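Local coordinates for methyltransferase domain-containing protein (PDB 7CLU) that probably transfers a methyl group from S-adenosyl-L-methionine to a hydroxyl oxygen of an intermediate in the synthesis of the red pigment prodigiosin, at residues A[193-198]-A[218-223]; A[232-237]-A[259-264]. All coordinates share one frame; numbering follows the deposited sequence.

Contact 1 of 2, residues A[193-198]-A[218-223]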
loop_
_atom_site.group_PDB
_atom_site.type_symbol
_atom_site.label_atom_id
_atom_site.label_comp_id
_atom_site.label_asym_id
_atom_site.label_seq_id
_atom_site.Cartn_x
_atom_site.Cartn_y
_atom_site.Cartn_z
ATOM N N ILE A 193 15.911 37.377 -18.950
ATOM C CA ILE A 193 15.794 37.442 -17.498
ATOM C C ILE A 193 17.026 36.808 -16.860
ATOM O O ILE A 193 17.508 35.763 -17.314
ATOM C CB ILE A 193 14.491 36.773 -17.016
ATOM C CG1 ILE A 193 14.348 36.931 -15.496
ATOM C CG2 ILE A 193 14.436 35.296 -17.436
ATOM C CD1 ILE A 193 13.158 36.211 -14.900
ATOM N N ALA A 194 17.562 37.463 -15.826
ATOM C CA ALA A 194 18.692 36.904 -15.099
ATOM C C ALA A 194 18.224 35.754 -14.205
ATOM O O ALA A 194 17.094 35.739 -13.708
ATOM C CB ALA A 194 19.377 37.988 -14.263
ATOM N N LEU A 195 19.099 34.776 -14.011
ATOM C CA LEU A 195 18.678 33.516 -13.418
ATOM C C LEU A 195 19.730 32.986 -12.457
ATOM O O LEU A 195 20.931 33.033 -12.739
ATOM C CB LEU A 195 18.400 32.457 -14.495
ATOM C CG LEU A 195 17.218 32.695 -15.436
ATOM C CD1 LEU A 195 17.217 31.630 -16.532
ATOM C CD2 LEU A 195 15.910 32.657 -14.658
ATOM N N ALA A 196 19.258 32.418 -11.354
ATOM C CA ALA A 196 20.151 31.936 -10.314
ATOM C C ALA A 196 19.459 30.842 -9.518
ATOM O O ALA A 196 18.231 30.783 -9.438
ATOM C CB ALA A 196 20.592 33.067 -9.374
ATOM N N ILE A 197 20.265 29.980 -8.919
ATOM C CA ILE A 197 19.780 29.026 -7.941
ATOM C C ILE A 197 20.589 29.213 -6.665
ATOM O O ILE A 197 21.813 29.352 -6.724
ATOM C CB ILE A 197 19.900 27.585 -8.456
ATOM C CG1 ILE A 197 19.042 27.402 -9.720
ATOM C CG2 ILE A 197 19.514 26.609 -7.356
ATOM C CD1 ILE A 197 19.436 26.213 -10.534
ATOM N N CYS A 198 19.911 29.208 -5.523
ATOM C CA CYS A 198 20.568 29.243 -4.216
ATOM C C CYS A 198 20.614 27.834 -3.627
ATOM O O CYS A 198 19.564 27.217 -3.429
ATOM C CB CYS A 198 19.840 30.185 -3.266
ATOM S SG CYS A 198 20.698 30.351 -1.680
ATOM N N GLU A 218 26.797 29.262 -17.727
ATOM C CA GLU A 218 26.887 30.717 -17.771
ATOM C C GLU A 218 25.527 31.386 -17.703
ATOM O O GLU A 218 25.436 32.544 -17.279
ATOM C CB GLU A 218 27.610 31.171 -19.035
ATOM C CG GLU A 218 29.060 30.752 -19.081
ATOM C CD GLU A 218 29.825 31.479 -20.165
ATOM O OE1 GLU A 218 31.068 31.561 -20.052
ATOM O OE2 GLU A 218 29.183 31.971 -21.128
ATOM N N ARG A 219 24.471 30.680 -18.095
ATOM C CA ARG A 219 23.131 31.252 -18.116
ATOM C C ARG A 219 22.505 31.329 -16.724
ATOM O O ARG A 219 21.696 32.229 -16.457
ATOM C CB ARG A 219 22.245 30.420 -19.049
ATOM C CG ARG A 219 20.845 30.963 -19.252
ATOM C CD ARG A 219 20.838 32.185 -20.164
ATOM N NE ARG A 219 19.496 32.755 -20.278
ATOM C CZ ARG A 219 18.931 33.517 -19.346
ATOM N NH1 ARG A 219 19.594 33.804 -18.228
ATOM N NH2 ARG A 219 17.702 33.991 -19.526
ATOM N N ILE A 220 22.850 30.395 -15.837
ATOM C CA ILE A 220 22.206 30.246 -14.533
ATOM C C ILE A 220 23.290 30.208 -13.460
ATOM O O ILE A 220 24.108 29.280 -13.429
ATOM C CB ILE A 220 21.335 28.975 -14.475
ATOM C CG1 ILE A 220 20.262 29.001 -15.580
ATOM C CG2 ILE A 220 20.697 28.802 -13.095
ATOM C CD1 ILE A 220 19.556 27.664 -15.734
ATOM N N ASP A 221 23.307 31.212 -12.590
ATOM C CA ASP A 221 24.296 31.237 -11.520
ATOM C C ASP A 221 23.864 30.355 -10.355
ATOM O O ASP A 221 22.673 30.192 -10.071
ATOM C CB ASP A 221 24.520 32.660 -11.011
ATOM C CG ASP A 221 25.161 33.561 -12.049
ATOM O OD1 ASP A 221 26.067 33.100 -12.773
ATOM O OD2 ASP A 221 24.751 34.737 -12.137
ATOM N N VAL A 222 24.850 29.791 -9.669
ATOM C CA VAL A 222 24.629 29.083 -8.418
ATOM C C VAL A 222 25.241 29.930 -7.319
ATOM O O VAL A 222 26.446 30.208 -7.342
ATOM C CB VAL A 222 25.236 27.674 -8.433
ATOM C CG1 VAL A 222 24.813 26.905 -7.189
ATOM C CG2 VAL A 222 24.796 26.940 -9.687
ATOM N N VAL A 223 24.411 30.375 -6.386
ATOM C CA VAL A 223 24.895 31.076 -5.209
ATOM C C VAL A 223 24.663 30.198 -3.991
ATOM O O VAL A 223 23.811 29.306 -3.977
ATOM C CB VAL A 223 24.225 32.441 -5.026
ATOM C CG1 VAL A 223 24.512 33.334 -6.245
ATOM C CG2 VAL A 223 22.742 32.264 -4.769
HETATM O O HOH W 1 21.384 34.832 -15.736
HETATM O O HOH W 2 22.035 35.207 -12.294
#
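R219 closes its guanidinium end-on around the carbonyl oxygen of I193, NH2 lying 2.8 Å and NH1 3.0 Å from I193 O. The oxygen sits in the guanidinium plane and both nitrogens in the carbonyl plane; because the two nitrogens share one acceptor, both N-H...O angles are bent, 148° and 139°. The side chain is bent at chi2 (75°), which turns CD out of line, and CD1 of L195 lies over one guanidinium face, 3.6 Å from R219 NH1, offset toward the rim. Parallel strand pairing follows: D221 N donates to L195 O, I197 N to D221 O at 2.7 Å, and V223 N to I197 O at 2.8 Å, the last two nearly collinear with their C=O bonds. One water bridges L195 N and R219 O; another donates to both L195 O and D221 OD2. I220 CG2 meets I197 CD1 at 3.9 Å, while C198 CB rests against V223 CG2. With helix 201-214 the strands form a beta-alpha-beta unit of the Rossmann-like methyltransferase sheet, 221-224 being an outermost strand. L195, I197 and I220 pack against helix 181-189, I197, I220 and V222 meet helix 201-214, and strand 171-175 pairs with the other edge of 194-199.

Contact 2 of 2, residues A[232-237]-A[259-264]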
loop_
_atom_site.group_PDB
_atom_site.type_symbol
_atom_site.label_atom_id
_atom_site.label_comp_id
_atom_site.label_asym_id
_atom_site.label_seq_id
_atom_site.Cartn_x
_atom_site.Cartn_y
_atom_site.Cartn_z
ATOM N N LEU A 232 21.063 34.378 3.115
ATOM C CA LEU A 232 20.459 34.332 1.783
ATOM C C LEU A 232 20.937 35.521 0.964
ATOM O O LEU A 232 20.355 36.618 1.061
ATOM C CB LEU A 232 18.939 34.323 1.882
ATOM C CG LEU A 232 18.371 33.075 2.555
ATOM C CD1 LEU A 232 16.929 33.287 2.983
ATOM C CD2 LEU A 232 18.510 31.864 1.625
ATOM N N PRO A 233 21.977 35.358 0.156
ATOM C CA PRO A 233 22.428 36.467 -0.705
ATOM C C PRO A 233 21.527 36.592 -1.926
ATOM O O PRO A 233 21.905 36.309 -3.062
ATOM C CB PRO A 233 23.854 36.045 -1.065
ATOM C CG PRO A 233 23.782 34.573 -1.131
ATOM C CD PRO A 233 22.779 34.141 -0.057
ATOM N N ILE A 234 20.289 37.001 -1.679
ATOM C CA ILE A 234 19.245 36.972 -2.691
ATOM C C ILE A 234 18.687 38.370 -2.960
ATOM O O ILE A 234 17.634 38.508 -3.569
ATOM C CB ILE A 234 18.133 35.984 -2.291
ATOM C CG1 ILE A 234 17.313 36.520 -1.118
ATOM C CG2 ILE A 234 18.740 34.638 -1.904
ATOM C CD1 ILE A 234 16.223 35.557 -0.629
ATOM N N GLY A 235 19.409 39.412 -2.535
ATOM C CA GLY A 235 18.913 40.781 -2.635
ATOM C C GLY A 235 18.811 41.325 -4.051
ATOM O O GLY A 235 18.020 42.246 -4.297
ATOM N N GLY A 236 19.575 40.784 -4.986
ATOM C CA GLY A 236 19.488 41.292 -6.340
ATOM C C GLY A 236 18.452 40.599 -7.206
ATOM O O GLY A 236 18.559 40.647 -8.430
ATOM N N TYR A 237 17.456 39.938 -6.613
ATOM C CA TYR A 237 16.511 39.136 -7.389
ATOM C C TYR A 237 15.094 39.566 -7.056
ATOM O O TYR A 237 14.631 39.364 -5.929
ATOM C CB TYR A 237 16.720 37.640 -7.134
ATOM C CG TYR A 237 18.068 37.206 -7.645
ATOM C CD1 TYR A 237 18.239 36.832 -8.970
ATOM C CD2 TYR A 237 19.189 37.250 -6.826
ATOM C CE1 TYR A 237 19.481 36.479 -9.457
ATOM C CE2 TYR A 237 20.441 36.894 -7.309
ATOM C CZ TYR A 237 20.577 36.512 -8.626
ATOM O OH TYR A 237 21.814 36.152 -9.118
ATOM N N ARG A 259 10.121 34.253 7.054
ATOM C CA ARG A 259 10.694 35.483 7.585
ATOM C C ARG A 259 12.137 35.645 7.126
ATOM O O ARG A 259 12.578 36.756 6.817
ATOM C CB ARG A 259 10.595 35.483 9.114
ATOM C CG ARG A 259 9.189 35.747 9.647
ATOM C CD ARG A 259 9.210 36.255 11.095
ATOM N NE ARG A 259 9.584 35.200 12.027
ATOM C CZ ARG A 259 8.721 34.567 12.817
ATOM N NH1 ARG A 259 7.437 34.904 12.787
ATOM N NH2 ARG A 259 9.142 33.607 13.643
ATOM N N ASN A 260 12.886 34.540 7.054
ATOM C CA ASN A 260 14.273 34.622 6.600
ATOM C C ASN A 260 14.353 35.103 5.159
ATOM O O ASN A 260 15.197 35.945 4.823
ATOM C CB ASN A 260 14.965 33.262 6.747
ATOM C CG ASN A 260 15.410 32.976 8.173
ATOM O OD1 ASN A 260 15.390 33.863 9.026
ATOM N ND2 ASN A 260 15.813 31.735 8.435
ATOM N N ILE A 261 13.491 34.568 4.287
ATOM C CA ILE A 261 13.461 35.020 2.898
ATOM C C ILE A 261 12.973 36.459 2.806
ATOM O O ILE A 261 13.528 37.265 2.054
ATOM C CB ILE A 261 12.589 34.084 2.048
ATOM C CG1 ILE A 261 13.241 32.695 1.970
ATOM C CG2 ILE A 261 12.382 34.698 0.669
ATOM C CD1 ILE A 261 12.395 31.650 1.266
ATOM N N TYR A 262 11.918 36.799 3.552
ATOM C CA TYR A 262 11.398 38.163 3.525
ATOM C C TYR A 262 12.480 39.172 3.881
ATOM O O TYR A 262 12.625 40.200 3.207
ATOM C CB TYR A 262 10.223 38.296 4.490
ATOM C CG TYR A 262 9.638 39.685 4.517
ATOM C CD1 TYR A 262 8.673 40.062 3.593
ATOM C CD2 TYR A 262 10.061 40.632 5.455
ATOM C CE1 TYR A 262 8.131 41.333 3.596
ATOM C CE2 TYR A 262 9.528 41.914 5.463
ATOM C CZ TYR A 262 8.559 42.256 4.530
ATOM O OH TYR A 262 8.011 43.519 4.521
ATOM N N ARG A 263 13.257 38.883 4.927
ATOM C CA ARG A 263 14.283 39.820 5.376
ATOM C C ARG A 263 15.339 40.023 4.299
ATOM O O ARG A 263 15.832 41.141 4.099
ATOM C CB ARG A 263 14.917 39.312 6.671
ATOM C CG ARG A 263 15.915 40.274 7.284
ATOM C CD ARG A 263 16.324 39.853 8.689
ATOM N NE ARG A 263 17.057 38.589 8.702
ATOM C CZ ARG A 263 16.573 37.444 9.175
ATOM N NH1 ARG A 263 15.344 37.399 9.685
ATOM N NH2 ARG A 263 17.321 36.346 9.146
ATOM N N ALA A 264 15.662 38.962 3.561
ATOM C CA ALA A 264 16.735 39.011 2.576
ATOM C C ALA A 264 16.295 39.545 1.219
ATOM O O ALA A 264 17.154 39.943 0.426
ATOM C CB ALA A 264 17.350 37.617 2.419
#
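The methyl of A264 points from the last turn of helix 251-264 into the loop 232-237, where L232 and I234 receive it. Its CB lies 3.4 Å from L232 O, 3.7 Å from L232 CB and 3.7 Å from I234 CG1, so that one small side chain touches both backbone and side-chain atoms of the loop. I234 holds CG1 between its backbone N and carbonyl carbon (chi1 71°), a less common choice for isoleucine, which sets CG1 against the alanine methyl. With chi2 extended at -178°, CD1 carries on to CG2 of I261, 4.1 Å away, and the two isoleucine side chains cross at about a right angle. L232 has CG anti to its carbonyl carbon, and its CD1 branch reaches the helix one turn earlier, touching I261 CG1 at 3.9 Å and N260 O at 3.7 Å. G235, in the type I beta turn from I234 to Y237, has its CA 3.6 Å from A264 O. N260 ND2 donates to V227 O and OD1 accepts from R263 NH2. The loop leads into strand 239-243, which helix 251-264 follows; I234 and I261 also touch L173 and I175 of strand 171-175. No hydrogen bond joins the two segments; loop and helix are held here by van der Waals contact of aliphatic branches with one another and with backbone carbonyls.

Overall arrangement
Both contacts belong to the Rossmann-like methyltransferase domain, their centres about 15 Å apart. Contact 1 is partly buried strand pairing near one border of the sheet, with backbone hydrogen bonds, an arginine grip and two bridging waters. Contact 2 is a buried loop-to-helix contact made mainly of aliphatic groups, with no hydrogen bond between the segments. They share no segment but meet directly: A196 CB lies 3.3 Å from Y237 OH, and C198 SG approaches L232 CD2. Strand 171-175 packs against both, through I193, L195 and A196 in contact 1 and I234, Y237 and I261 in contact 2. S-adenosyl-L-homocysteine-binding E199, V227 and D226 lie nearby, so the C-terminal end of contact 1 and the L232 end of contact 2 probably border the cofactor site.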